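Local coordinates for protein putative secreted lipase (Streptomyces sp. W007, PDB 5H6B) that probably hydrolyses triacylglycerols as a secreted class 2 lipase of the alpha/beta-hydrolase superfamily, from a marine bacterium and notable for its thermostability, at residues Q86-V91 and A125-A130; K93-D96 and K102-L105; G111-N116 and T178-G183; Y117-L122 and P188-T193. All blocks are in the same frame, centred on the assembly; numbering follows the deposited sequence.

Contact 1. Residues Q86-V91 and A125-A130; sequences QLDVFV and ADKVNA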
loop_
_atom_site.group_PDB
_atom_site.type_symbol
_atom_site.label_atom_id
_atom_site.label_comp_id
_atom_site.label_asym_id
_atom_site.label_seq_id
_atom_site.Cartn_x
_atom_site.Cartn_y
_atom_site.Cartn_z
ATOM N N GLN A 86 5.661 12.027 6.018
ATOM C CA GLN A 86 5.322 12.520 4.657
ATOM C C GLN A 86 3.889 12.149 4.264
ATOM O O GLN A 86 3.163 12.944 3.651
ATOM C CB GLN A 86 6.275 11.959 3.606
ATOM C CG GLN A 86 7.705 12.420 3.727
ATOM C CD GLN A 86 8.588 11.706 2.738
ATOM O OE1 GLN A 86 9.008 10.574 2.959
ATOM N NE2 GLN A 86 8.872 12.361 1.633
ATOM N N LEU A 87 3.503 10.924 4.616
ATOM C CA LEU A 87 2.150 10.422 4.370
ATOM C C LEU A 87 1.120 11.267 5.127
ATOM O O LEU A 87 0.080 11.634 4.563
ATOM C CB LEU A 87 2.049 8.938 4.773
ATOM C CG LEU A 87 0.667 8.285 4.723
ATOM C CD1 LEU A 87 0.139 8.275 3.301
ATOM C CD2 LEU A 87 0.703 6.877 5.304
ATOM N N ASP A 88 1.437 11.570 6.390
ATOM C CA ASP A 88 0.628 12.458 7.244
ATOM C C ASP A 88 0.316 13.789 6.557
ATOM O O ASP A 88 -0.867 14.118 6.350
ATOM C CB ASP A 88 1.339 12.681 8.593
ATOM C CG ASP A 88 0.458 13.352 9.651
ATOM O OD1 ASP A 88 -0.696 13.770 9.363
ATOM O OD2 ASP A 88 0.960 13.456 10.790
ATOM N N VAL A 89 1.369 14.525 6.186
ATOM C CA VAL A 89 1.239 15.804 5.442
ATOM C C VAL A 89 0.433 15.618 4.146
ATOM O O VAL A 89 -0.454 16.426 3.821
ATOM C CB VAL A 89 2.631 16.406 5.106
ATOM C CG1 VAL A 89 2.531 17.540 4.088
ATOM C CG2 VAL A 89 3.330 16.884 6.375
ATOM N N PHE A 90 0.730 14.546 3.415
ATOM C CA PHE A 90 0.061 14.294 2.130
ATOM C C PHE A 90 -1.450 14.040 2.281
ATOM O O PHE A 90 -2.243 14.575 1.499
ATOM C CB PHE A 90 0.746 13.147 1.382
ATOM C CG PHE A 90 0.259 12.964 -0.029
ATOM C CD1 PHE A 90 0.815 13.687 -1.065
ATOM C CD2 PHE A 90 -0.764 12.059 -0.320
ATOM C CE1 PHE A 90 0.376 13.515 -2.368
ATOM C CE2 PHE A 90 -1.202 11.876 -1.618
ATOM C CZ PHE A 90 -0.630 12.610 -2.647
ATOM N N VAL A 91 -1.850 13.239 3.269
ATOM C CA VAL A 91 -3.282 12.992 3.508
ATOM C C VAL A 91 -4.007 14.293 3.906
ATOM O O VAL A 91 -5.094 14.561 3.403
ATOM C CB VAL A 91 -3.542 11.879 4.560
ATOM C CG1 VAL A 91 -5.031 11.783 4.902
ATOM C CG2 VAL A 91 -3.056 10.527 4.057
ATOM N N ALA A 125 -5.718 7.553 12.443
ATOM C CA ALA A 125 -7.049 6.978 12.752
ATOM C C ALA A 125 -8.207 7.946 12.433
ATOM O O ALA A 125 -9.201 7.569 11.810
ATOM C CB ALA A 125 -7.114 6.560 14.214
ATOM N N ASP A 126 -8.043 9.198 12.839
ATOM C CA ASP A 126 -9.048 10.228 12.593
ATOM C C ASP A 126 -9.351 10.405 11.118
ATOM O O ASP A 126 -10.508 10.495 10.740
ATOM C CB ASP A 126 -8.600 11.577 13.188
ATOM C CG ASP A 126 -8.542 11.555 14.699
ATOM O OD1 ASP A 126 -9.374 10.855 15.316
ATOM O OD2 ASP A 126 -7.659 12.228 15.272
ATOM N N LYS A 127 -8.305 10.415 10.298
ATOM C CA LYS A 127 -8.402 10.794 8.891
ATOM C C LYS A 127 -8.552 9.625 7.901
ATOM O O LYS A 127 -8.655 9.866 6.703
ATOM C CB LYS A 127 -7.180 11.649 8.541
ATOM C CG LYS A 127 -7.098 12.946 9.340
ATOM C CD LYS A 127 -5.707 13.153 9.926
ATOM C CE LYS A 127 -5.617 14.391 10.813
ATOM N NZ LYS A 127 -4.201 14.703 11.170
ATOM N N VAL A 128 -8.595 8.375 8.381
ATOM C CA VAL A 128 -8.607 7.194 7.489
ATOM C C VAL A 128 -9.713 6.184 7.822
ATOM O O VAL A 128 -9.815 5.687 8.945
ATOM C CB VAL A 128 -7.240 6.462 7.497
ATOM C CG1 VAL A 128 -7.286 5.169 6.696
ATOM C CG2 VAL A 128 -6.151 7.371 6.951
ATOM N N ASN A 129 -10.480 5.839 6.795
ATOM C CA ASN A 129 -11.570 4.872 6.882
ATOM C C ASN A 129 -11.073 3.432 6.630
ATOM O O ASN A 129 -11.409 2.514 7.380
ATOM C CB ASN A 129 -12.662 5.267 5.875
ATOM C CG ASN A 129 -13.682 4.171 5.642
ATOM O OD1 ASN A 129 -14.498 3.884 6.503
ATOM N ND2 ASN A 129 -13.654 3.570 4.471
ATOM N N ALA A 130 -10.284 3.248 5.568
ATOM C CA ALA A 130 -9.816 1.929 5.160
ATOM C C ALA A 130 -8.350 1.935 4.719
ATOM O O ALA A 130 -7.868 2.888 4.091
ATOM C CB ALA A 130 -10.704 1.355 4.060
#
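Lys-127 and Asp-88 reach toward each other from loop and helix, their side chains meeting at a slant rather than end-on. The carboxylate atom Asp-88 OD1 stops 4.1 Å from Lys-127 NZ, beyond salt-bridge range, so the evidence supports nearby opposite charges and no direct pairing. Two torsions set this geometry. Asp-88 carries CG anti to its own N (chi1 -168°), which swings the carboxylate toward the loop although its CB sets off across it; Lys-127 is bent at chi2 (132°) and then extended, which carries the ammonium group obliquely toward Asp-88 and Asp-92. At the foot of the lysine the contact turns apolar: Val-91 CG1 faces Lys-127 CB at 4.2 Å, and the valine's CB does point at the loop. Lys-127 leads into strand 128-134 of the central parallel sheet of the alpha/beta-hydrolase fold, and its backbone is hydrogen-bonded to Ala-103 on the neighbouring strand. The contact therefore ties helix 80-98 to the entrance of that strand. Asp-88 is also a zinc ligand, together with Asp-92, one helical turn further on. Lys-127 NZ forms a long, weak ion pair with Asp-92 OD1, and its positive charge, with that of the zinc ion, probably offsets the gathering of carboxylates, where Glu-85 also lies close to Asp-88. Tyr-118 of helix 115-121 touches Asp-88, Val-91 and Lys-127, packing against all three from a third element.

Contact 2. Residues K93-D96 and K102-L105; sequences KVLD and KADL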
loop_
_atom_site.group_PDB
_atom_site.type_symbol
_atom_site.label_atom_id
_atom_site.label_comp_id
_atom_site.label_asym_id
_atom_site.label_seq_id
_atom_site.Cartn_x
_atom_site.Cartn_y
_atom_site.Cartn_z
ATOM N N LYS A 93 -3.191 17.330 3.087
ATOM C CA LYS A 93 -3.251 18.102 1.833
ATOM C C LYS A 93 -4.344 17.633 0.867
ATOM O O LYS A 93 -4.989 18.453 0.194
ATOM C CB LYS A 93 -1.876 18.039 1.163
ATOM C CG LYS A 93 -1.701 18.787 -0.152
ATOM C CD LYS A 93 -0.287 18.604 -0.701
ATOM C CE LYS A 93 0.776 18.987 0.328
ATOM N NZ LYS A 93 2.079 19.346 -0.287
ATOM N N VAL A 94 -4.554 16.322 0.794
ATOM C CA VAL A 94 -5.627 15.751 -0.042
ATOM C C VAL A 94 -7.020 16.043 0.566
ATOM O O VAL A 94 -7.985 16.333 -0.164
ATOM C CB VAL A 94 -5.416 14.219 -0.270
ATOM C CG1 VAL A 94 -6.602 13.578 -0.972
ATOM C CG2 VAL A 94 -4.152 13.954 -1.080
ATOM N N LEU A 95 -7.122 15.948 1.889
ATOM C CA LEU A 95 -8.379 16.263 2.585
ATOM C C LEU A 95 -8.694 17.770 2.556
ATOM O O LEU A 95 -9.820 18.148 2.219
ATOM C CB LEU A 95 -8.368 15.708 4.017
ATOM C CG LEU A 95 -8.292 14.171 4.103
ATOM C CD1 LEU A 95 -8.335 13.690 5.552
ATOM C CD2 LEU A 95 -9.394 13.506 3.291
ATOM N N ASP A 96 -7.697 18.614 2.851
ATOM C CA ASP A 96 -7.824 20.087 2.724
ATOM C C ASP A 96 -8.347 20.508 1.348
ATOM O O ASP A 96 -9.131 21.432 1.267
ATOM C CB ASP A 96 -6.493 20.820 3.013
ATOM C CG ASP A 96 -6.077 20.768 4.495
ATOM O OD1 ASP A 96 -6.853 20.283 5.350
ATOM O OD2 ASP A 96 -4.948 21.212 4.815
ATOM N N LYS A 102 -12.455 11.898 5.404
ATOM C CA LYS A 102 -11.508 10.793 5.475
ATOM C C LYS A 102 -11.079 10.329 4.083
ATOM O O LYS A 102 -11.816 10.463 3.100
ATOM C CB LYS A 102 -12.123 9.617 6.248
ATOM C CG LYS A 102 -12.380 9.888 7.726
ATOM C CD LYS A 102 -13.091 8.720 8.384
ATOM C CE LYS A 102 -12.906 8.725 9.890
ATOM N NZ LYS A 102 -13.797 7.728 10.521
ATOM N N ALA A 103 -9.876 9.777 4.031
ATOM C CA ALA A 103 -9.341 9.148 2.833
ATOM C C ALA A 103 -9.335 7.632 3.007
ATOM O O ALA A 103 -9.290 7.137 4.135
ATOM C CB ALA A 103 -7.929 9.648 2.603
ATOM N N ASP A 104 -9.411 6.899 1.896
ATOM C CA ASP A 104 -9.070 5.470 1.888
ATOM C C ASP A 104 -7.636 5.307 1.356
ATOM O O ASP A 104 -7.239 6.011 0.432
ATOM C CB ASP A 104 -10.074 4.670 1.061
ATOM C CG ASP A 104 -11.434 4.534 1.758
ATOM O OD1 ASP A 104 -11.482 4.402 3.001
ATOM O OD2 ASP A 104 -12.472 4.555 1.071
ATOM N N LEU A 105 -6.866 4.405 1.967
ATOM C CA LEU A 105 -5.460 4.174 1.622
ATOM C C LEU A 105 -5.282 2.808 0.984
ATOM O O LEU A 105 -5.794 1.818 1.501
ATOM C CB LEU A 105 -4.571 4.285 2.868
ATOM C CG LEU A 105 -4.008 5.676 3.155
ATOM C CD1 LEU A 105 -5.103 6.722 3.198
ATOM C CD2 LEU A 105 -3.227 5.680 4.456
#
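Leu-95 makes the contact almost alone, through a single methyl. Its CD2 stands 3.7 Å from Lys-102 C, and the line between them is nearly perpendicular to the peptide plane, so the methyl rests on the flat face of the Lys-102 to Ala-103 peptide group. The next atom along, Ala-103 N, is 3.8 Å from Leu-95 CD2. Only then comes side chain on side chain, with Ala-103 CB at 4.2 Å from Leu-95 CD2. No hydrogen bond joins the segments; the fit rests on van der Waals contact. With CG beside the backbone N and anti to the carbonyl carbon (chi1 -64°), Leu-95 extends from the helix across to the strand, while Lys-102 points its CB the other way. Further out, the receiving peptide is held by the sheet: the Ala-103 backbone bonds to Lys-127 and Asn-129, and Asp-104 makes a salt bridge to Arg-30 through OD2 and accepts a hydrogen bond from Asn-129 ND2 through OD1. Leu-95 also touches the side chain of Lys-127. The short turn after helix 80-98 brings the chain straight back into strand 103-108, which completes the beta-alpha-beta crossover from strand 59-63 in the parallel alpha/beta-hydrolase sheet.

Contact 3. Residues G111-N116 and T178-G183; sequences GGMMPN and TKLTAG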
loop_
_atom_site.group_PDB
_atom_site.type_symbol
_atom_site.label_atom_id
_atom_site.label_comp_id
_atom_site.label_asym_id
_atom_site.label_seq_id
_atom_site.Cartn_x
_atom_site.Cartn_y
_atom_site.Cartn_z
ATOM N N GLY A 111 4.552 0.076 1.262
ATOM C CA GLY A 111 3.471 1.058 1.316
ATOM C C GLY A 111 2.171 0.583 1.946
ATOM O O GLY A 111 1.329 1.395 2.305
ATOM N N GLY A 112 1.975 -0.730 2.027
ATOM C CA GLY A 112 0.856 -1.306 2.766
ATOM C C GLY A 112 1.138 -1.408 4.261
ATOM O O GLY A 112 0.208 -1.468 5.057
ATOM N N MET A 113 2.418 -1.437 4.638
ATOM C CA MET A 113 2.812 -1.532 6.040
ATOM C C MET A 113 3.018 -0.172 6.709
ATOM O O MET A 113 2.486 0.067 7.784
ATOM C CB MET A 113 4.065 -2.395 6.183
ATOM C CG MET A 113 4.645 -2.405 7.593
ATOM S SD MET A 113 5.841 -1.077 7.812
ATOM C CE MET A 113 7.322 -1.766 7.072
ATOM N N MET A 114 3.810 0.694 6.086
ATOM C CA MET A 114 4.139 2.020 6.635
ATOM C C MET A 114 2.961 2.875 7.155
ATOM O O MET A 114 3.130 3.546 8.160
ATOM C CB MET A 114 4.957 2.830 5.602
ATOM C CG MET A 114 5.194 4.300 5.948
ATOM S SD MET A 114 3.860 5.361 5.386
ATOM C CE MET A 114 4.462 5.796 3.752
ATOM N N PRO A 115 1.798 2.903 6.462
ATOM C CA PRO A 115 0.617 3.638 6.991
ATOM C C PRO A 115 0.117 3.220 8.407
ATOM O O PRO A 115 -0.522 4.020 9.100
ATOM C CB PRO A 115 -0.460 3.348 5.954
ATOM C CG PRO A 115 0.297 3.142 4.678
ATOM C CD PRO A 115 1.584 2.474 5.069
ATOM N N ASN A 116 0.416 1.994 8.832
ATOM C CA ASN A 116 0.108 1.564 10.194
ATOM C C ASN A 116 0.861 2.384 11.249
ATOM O O ASN A 116 0.353 2.587 12.356
ATOM C CB ASN A 116 0.380 0.073 10.355
ATOM C CG ASN A 116 -0.499 -0.770 9.446
ATOM O OD1 ASN A 116 -0.020 -1.429 8.518
ATOM N ND2 ASN A 116 -1.788 -0.730 9.683
ATOM N N THR A 178 9.753 -3.589 15.729
ATOM C CA THR A 178 9.465 -3.782 17.169
ATOM C C THR A 178 8.496 -2.722 17.723
ATOM O O THR A 178 7.489 -3.050 18.350
ATOM C CB THR A 178 10.775 -3.806 18.000
ATOM O OG1 THR A 178 11.639 -4.836 17.494
ATOM C CG2 THR A 178 10.487 -4.071 19.481
ATOM N N LYS A 179 8.790 -1.456 17.463
ATOM C CA LYS A 179 7.916 -0.368 17.898
ATOM C C LYS A 179 6.536 -0.515 17.293
ATOM O O LYS A 179 5.539 -0.489 18.012
ATOM C CB LYS A 179 8.488 1.001 17.516
ATOM C CG LYS A 179 7.546 2.166 17.808
ATOM C CD LYS A 179 8.259 3.510 17.825
ATOM C CE LYS A 179 7.239 4.632 17.962
ATOM N NZ LYS A 179 7.877 5.953 18.193
ATOM N N LEU A 180 6.493 -0.665 15.970
ATOM C CA LEU A 180 5.229 -0.708 15.229
ATOM C C LEU A 180 4.255 -1.784 15.700
ATOM O O LEU A 180 3.046 -1.538 15.751
ATOM C CB LEU A 180 5.493 -0.894 13.725
ATOM C CG LEU A 180 4.290 -0.906 12.758
ATOM C CD1 LEU A 180 3.522 0.418 12.756
ATOM C CD2 LEU A 180 4.812 -1.249 11.368
ATOM N N THR A 181 4.778 -2.968 16.018
ATOM C CA THR A 181 3.946 -4.130 16.327
ATOM C C THR A 181 3.975 -4.590 17.803
ATOM O O THR A 181 3.563 -5.715 18.100
ATOM C CB THR A 181 4.343 -5.311 15.419
ATOM O OG1 THR A 181 5.695 -5.717 15.705
ATOM C CG2 THR A 181 4.196 -4.924 13.939
ATOM N N ALA A 182 4.457 -3.736 18.710
ATOM C CA ALA A 182 4.435 -4.009 20.164
ATOM C C ALA A 182 3.016 -4.277 20.712
ATOM O O ALA A 182 2.805 -5.223 21.471
ATOM C CB ALA A 182 5.070 -2.849 20.924
ATOM N N GLY A 183 2.060 -3.435 20.323
ATOM C CA GLY A 183 0.650 -3.657 20.627
ATOM C C GLY A 183 -0.027 -4.487 19.549
ATOM O O GLY A 183 0.614 -5.265 18.844
#
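Leu-180 carries CG anti to its backbone N (chi1 -177°), holding its two methyls out from the helix like a fork toward Met-113 and Asn-116. Met-113 leaves its own backbone in the same anti sense and then bends at chi2 (-90°), which turns the sulfur toward one prong. That prong is CD2, lying 3.7 Å from Met-113 SD, with Met-113 CG slightly farther from it at 4.0 Å. Leu-180 CD1, the other prong, meets mainly backbone, 3.6 Å from Asn-116 C, and also the side-chain root, 4.0 Å from Asn-116 CB. All three residues are buried, and the two segments exchange no hydrogen bonds, so the interface is apolar packing with a methyl fitted against a main-chain carbonyl group. In alpha/beta hydrolases the nucleophile sits on a sharp elbow between strand and helix; the sequence here fits that pattern, with Gly-111 probably belonging to the elbow and Met-113 near the presumed triad without touching it. The contact thus joins the helical region that follows the probable elbow to helix 175-181, which belongs to the long excursion between strands 128-134 and 191-196. Within the first segment, Asn-116 N donates to Met-113 O (3.0 Å). Met-113 further touches Phe-176 and Ile-177 of the facing helix and Ile-80 of helix 80-98. The carbonyl of Leu-180 accepts a hydrogen bond from Lys-120 NZ.

Contact 4. Residues Y117-L122 and P188-T193; sequences YYLKFL and PGVRYT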
loop_
_atom_site.group_PDB
_atom_site.type_symbol
_atom_site.label_atom_id
_atom_site.label_comp_id
_atom_site.label_asym_id
_atom_site.label_seq_id
_atom_site.Cartn_x
_atom_site.Cartn_y
_atom_site.Cartn_z
ATOM N N TYR A 117 2.051 2.881 10.895
ATOM C CA TYR A 117 2.770 3.828 11.743
ATOM C C TYR A 117 2.009 5.163 11.862
ATOM O O TYR A 117 1.879 5.732 12.953
ATOM C CB TYR A 117 4.172 4.071 11.197
ATOM C CG TYR A 117 5.107 4.718 12.197
ATOM C CD1 TYR A 117 5.107 6.098 12.394
ATOM C CD2 TYR A 117 5.975 3.948 12.961
ATOM C CE1 TYR A 117 5.944 6.691 13.322
ATOM C CE2 TYR A 117 6.828 4.535 13.883
ATOM C CZ TYR A 117 6.803 5.902 14.059
ATOM O OH TYR A 117 7.650 6.483 14.960
ATOM N N TYR A 118 1.519 5.653 10.727
ATOM C CA TYR A 118 0.716 6.877 10.679
ATOM C C TYR A 118 -0.580 6.697 11.472
ATOM O O TYR A 118 -0.943 7.562 12.259
ATOM C CB TYR A 118 0.462 7.240 9.216
ATOM C CG TYR A 118 -0.667 8.187 8.888
ATOM C CD1 TYR A 118 -0.619 9.536 9.245
ATOM C CD2 TYR A 118 -1.744 7.756 8.120
ATOM C CE1 TYR A 118 -1.640 10.406 8.903
ATOM C CE2 TYR A 118 -2.760 8.621 7.767
ATOM C CZ TYR A 118 -2.707 9.945 8.170
ATOM O OH TYR A 118 -3.725 10.783 7.798
ATOM N N LEU A 119 -1.248 5.561 11.275
ATOM C CA LEU A 119 -2.481 5.248 12.004
ATOM C C LEU A 119 -2.286 5.158 13.519
ATOM O O LEU A 119 -3.137 5.622 14.271
ATOM C CB LEU A 119 -3.092 3.929 11.518
ATOM C CG LEU A 119 -3.625 3.904 10.090
ATOM C CD1 LEU A 119 -4.130 2.509 9.803
ATOM C CD2 LEU A 119 -4.716 4.952 9.885
ATOM N N LYS A 120 -1.173 4.563 13.946
ATOM C CA LYS A 120 -0.923 4.275 15.357
ATOM C C LYS A 120 -0.292 5.431 16.123
ATOM O O LYS A 120 -0.667 5.671 17.270
ATOM C CB LYS A 120 -0.035 3.038 15.508
ATOM C CG LYS A 120 -0.757 1.732 15.236
ATOM C CD LYS A 120 0.212 0.564 15.279
ATOM C CE LYS A 120 -0.517 -0.757 15.132
ATOM N NZ LYS A 120 0.419 -1.918 15.123
ATOM N N PHE A 121 0.670 6.124 15.512
ATOM C CA PHE A 121 1.494 7.105 16.227
ATOM C C PHE A 121 1.354 8.561 15.787
ATOM O O PHE A 121 1.835 9.439 16.499
ATOM C CB PHE A 121 2.965 6.701 16.146
ATOM C CG PHE A 121 3.234 5.311 16.630
ATOM C CD1 PHE A 121 2.997 4.968 17.960
ATOM C CD2 PHE A 121 3.710 4.329 15.758
ATOM C CE1 PHE A 121 3.241 3.675 18.415
ATOM C CE2 PHE A 121 3.958 3.036 16.207
ATOM C CZ PHE A 121 3.717 2.707 17.538
ATOM N N LEU A 122 0.725 8.827 14.641
ATOM C CA LEU A 122 0.563 10.194 14.141
ATOM C C LEU A 122 -0.906 10.582 13.977
ATOM O O LEU A 122 -1.224 11.478 13.198
ATOM C CB LEU A 122 1.312 10.366 12.809
ATOM C CG LEU A 122 2.784 9.942 12.799
ATOM C CD1 LEU A 122 3.350 10.125 11.403
ATOM C CD2 LEU A 122 3.638 10.708 13.808
ATOM N N PRO A 188 -8.809 1.054 16.295
ATOM C CA PRO A 188 -10.269 1.099 16.099
ATOM C C PRO A 188 -10.681 2.266 15.174
ATOM O O PRO A 188 -9.990 3.296 15.130
ATOM C CB PRO A 188 -10.818 1.269 17.533
ATOM C CG PRO A 188 -9.709 1.905 18.299
ATOM C CD PRO A 188 -8.408 1.550 17.631
ATOM N N GLY A 189 -11.775 2.077 14.437
ATOM C CA GLY A 189 -12.262 3.045 13.446
ATOM C C GLY A 189 -11.900 2.729 11.994
ATOM O O GLY A 189 -12.448 3.354 11.085
ATOM N N VAL A 190 -10.996 1.767 11.761
ATOM C CA VAL A 190 -10.436 1.523 10.420
ATOM C C VAL A 190 -10.751 0.114 9.915
ATOM O O VAL A 190 -10.635 -0.868 10.660
ATOM C CB VAL A 190 -8.902 1.763 10.402
ATOM C CG1 VAL A 190 -8.326 1.581 8.993
ATOM C CG2 VAL A 190 -8.590 3.156 10.933
ATOM N N ARG A 191 -11.148 0.021 8.648
ATOM C CA ARG A 191 -11.367 -1.266 7.997
ATOM C C ARG A 191 -10.126 -1.669 7.195
ATOM O O ARG A 191 -9.718 -0.983 6.263
ATOM C CB ARG A 191 -12.627 -1.227 7.129
ATOM C CG ARG A 191 -13.876 -0.893 7.953
ATOM C CD ARG A 191 -15.069 -1.804 7.675
ATOM N NE ARG A 191 -15.953 -1.287 6.628
ATOM C CZ ARG A 191 -16.938 -1.976 6.040
ATOM N NH1 ARG A 191 -17.196 -3.245 6.363
ATOM N NH2 ARG A 191 -17.677 -1.384 5.107
ATOM N N TYR A 192 -9.536 -2.791 7.589
ATOM C CA TYR A 192 -8.282 -3.277 7.040
ATOM C C TYR A 192 -8.535 -4.445 6.121
ATOM O O TYR A 192 -9.249 -5.384 6.505
ATOM C CB TYR A 192 -7.372 -3.766 8.160
ATOM C CG TYR A 192 -6.908 -2.715 9.141
ATOM C CD1 TYR A 192 -7.738 -2.270 10.180
ATOM C CD2 TYR A 192 -5.624 -2.196 9.062
ATOM C CE1 TYR A 192 -7.291 -1.337 11.102
ATOM C CE2 TYR A 192 -5.172 -1.273 9.982
ATOM C CZ TYR A 192 -5.997 -0.840 10.993
ATOM O OH TYR A 192 -5.506 0.102 11.864
ATOM N N THR A 193 -7.932 -4.402 4.929
ATOM C CA THR A 193 -7.895 -5.553 4.009
ATOM C C THR A 193 -6.423 -5.847 3.660
ATOM O O THR A 193 -5.601 -4.934 3.557
ATOM C CB THR A 193 -8.713 -5.288 2.727
ATOM O OG1 THR A 193 -10.029 -4.818 3.075
ATOM C CG2 THR A 193 -8.827 -6.542 1.842
#
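Tyr-192 receives Leu-119 obliquely at the phenol end of its ring, while one face of the ring is covered by its own neighbour on the segment, Val-190, whose CG1 lies 3.7 Å above the ring plane and off toward the rim. The touching methyl is Leu-119 CD1, 3.5 Å from Tyr-192 OH and 3.9 Å from Tyr-192 CE2. The same methyl comes to 4.4 Å from Val-190 CG1, so it serves both residues, the valine more loosely. Leucine and tyrosine approach from opposite directions; CG anti to the carbonyl carbon (chi1 -67°) extends Leu-119 off the helix and brings CD1 to the phenol end. The hydroxyl's polar partner is Val-187 N, with which it makes a hydrogen bond; this ties the far end of the ring to the loop leading into the strand. A second aromatic pair lies within the helical segment: Phe-121 turns its edge into a face of Tyr-117, with CD2 of Phe-121 3.5 Å above the Tyr-117 ring and over its centre. The Phe-121 ring has Lys-120 CB over one of its faces, and it makes a cation-pi interaction with Lys-179. Leu-119 also touches Val-128 and Leu-131, so helix 115-121 packs on strands 128-134 and 191-196 of the parallel sheet, while Tyr-192 reaches on to Val-216 of the outermost strand 216-220 and Tyr-118 packs on helix 80-98.

Overall arrangement
All four contacts join helices to the parallel sheet, to the loops leading into it or to one another within one alpha/beta-hydrolase domain. Contacts 1 and 2, with centres about 6 Å apart, share helix 80-98 and reach neighbouring strands, 128-134 at its entrance and 103-108; contact 2 is nested inside the loop closed by contact 1. Contacts 3 and 4, about 9 Å apart, share the helical region after the probable nucleophile elbow. Along the chain both contacts 3 and 4 cross contact 1, interlocking segments distant in sequence, whereas contact 2 closes before either opens. Leu-87 of helix 80-98 packs on Met-114 and Pro-115, joining contact 1 to contact 3.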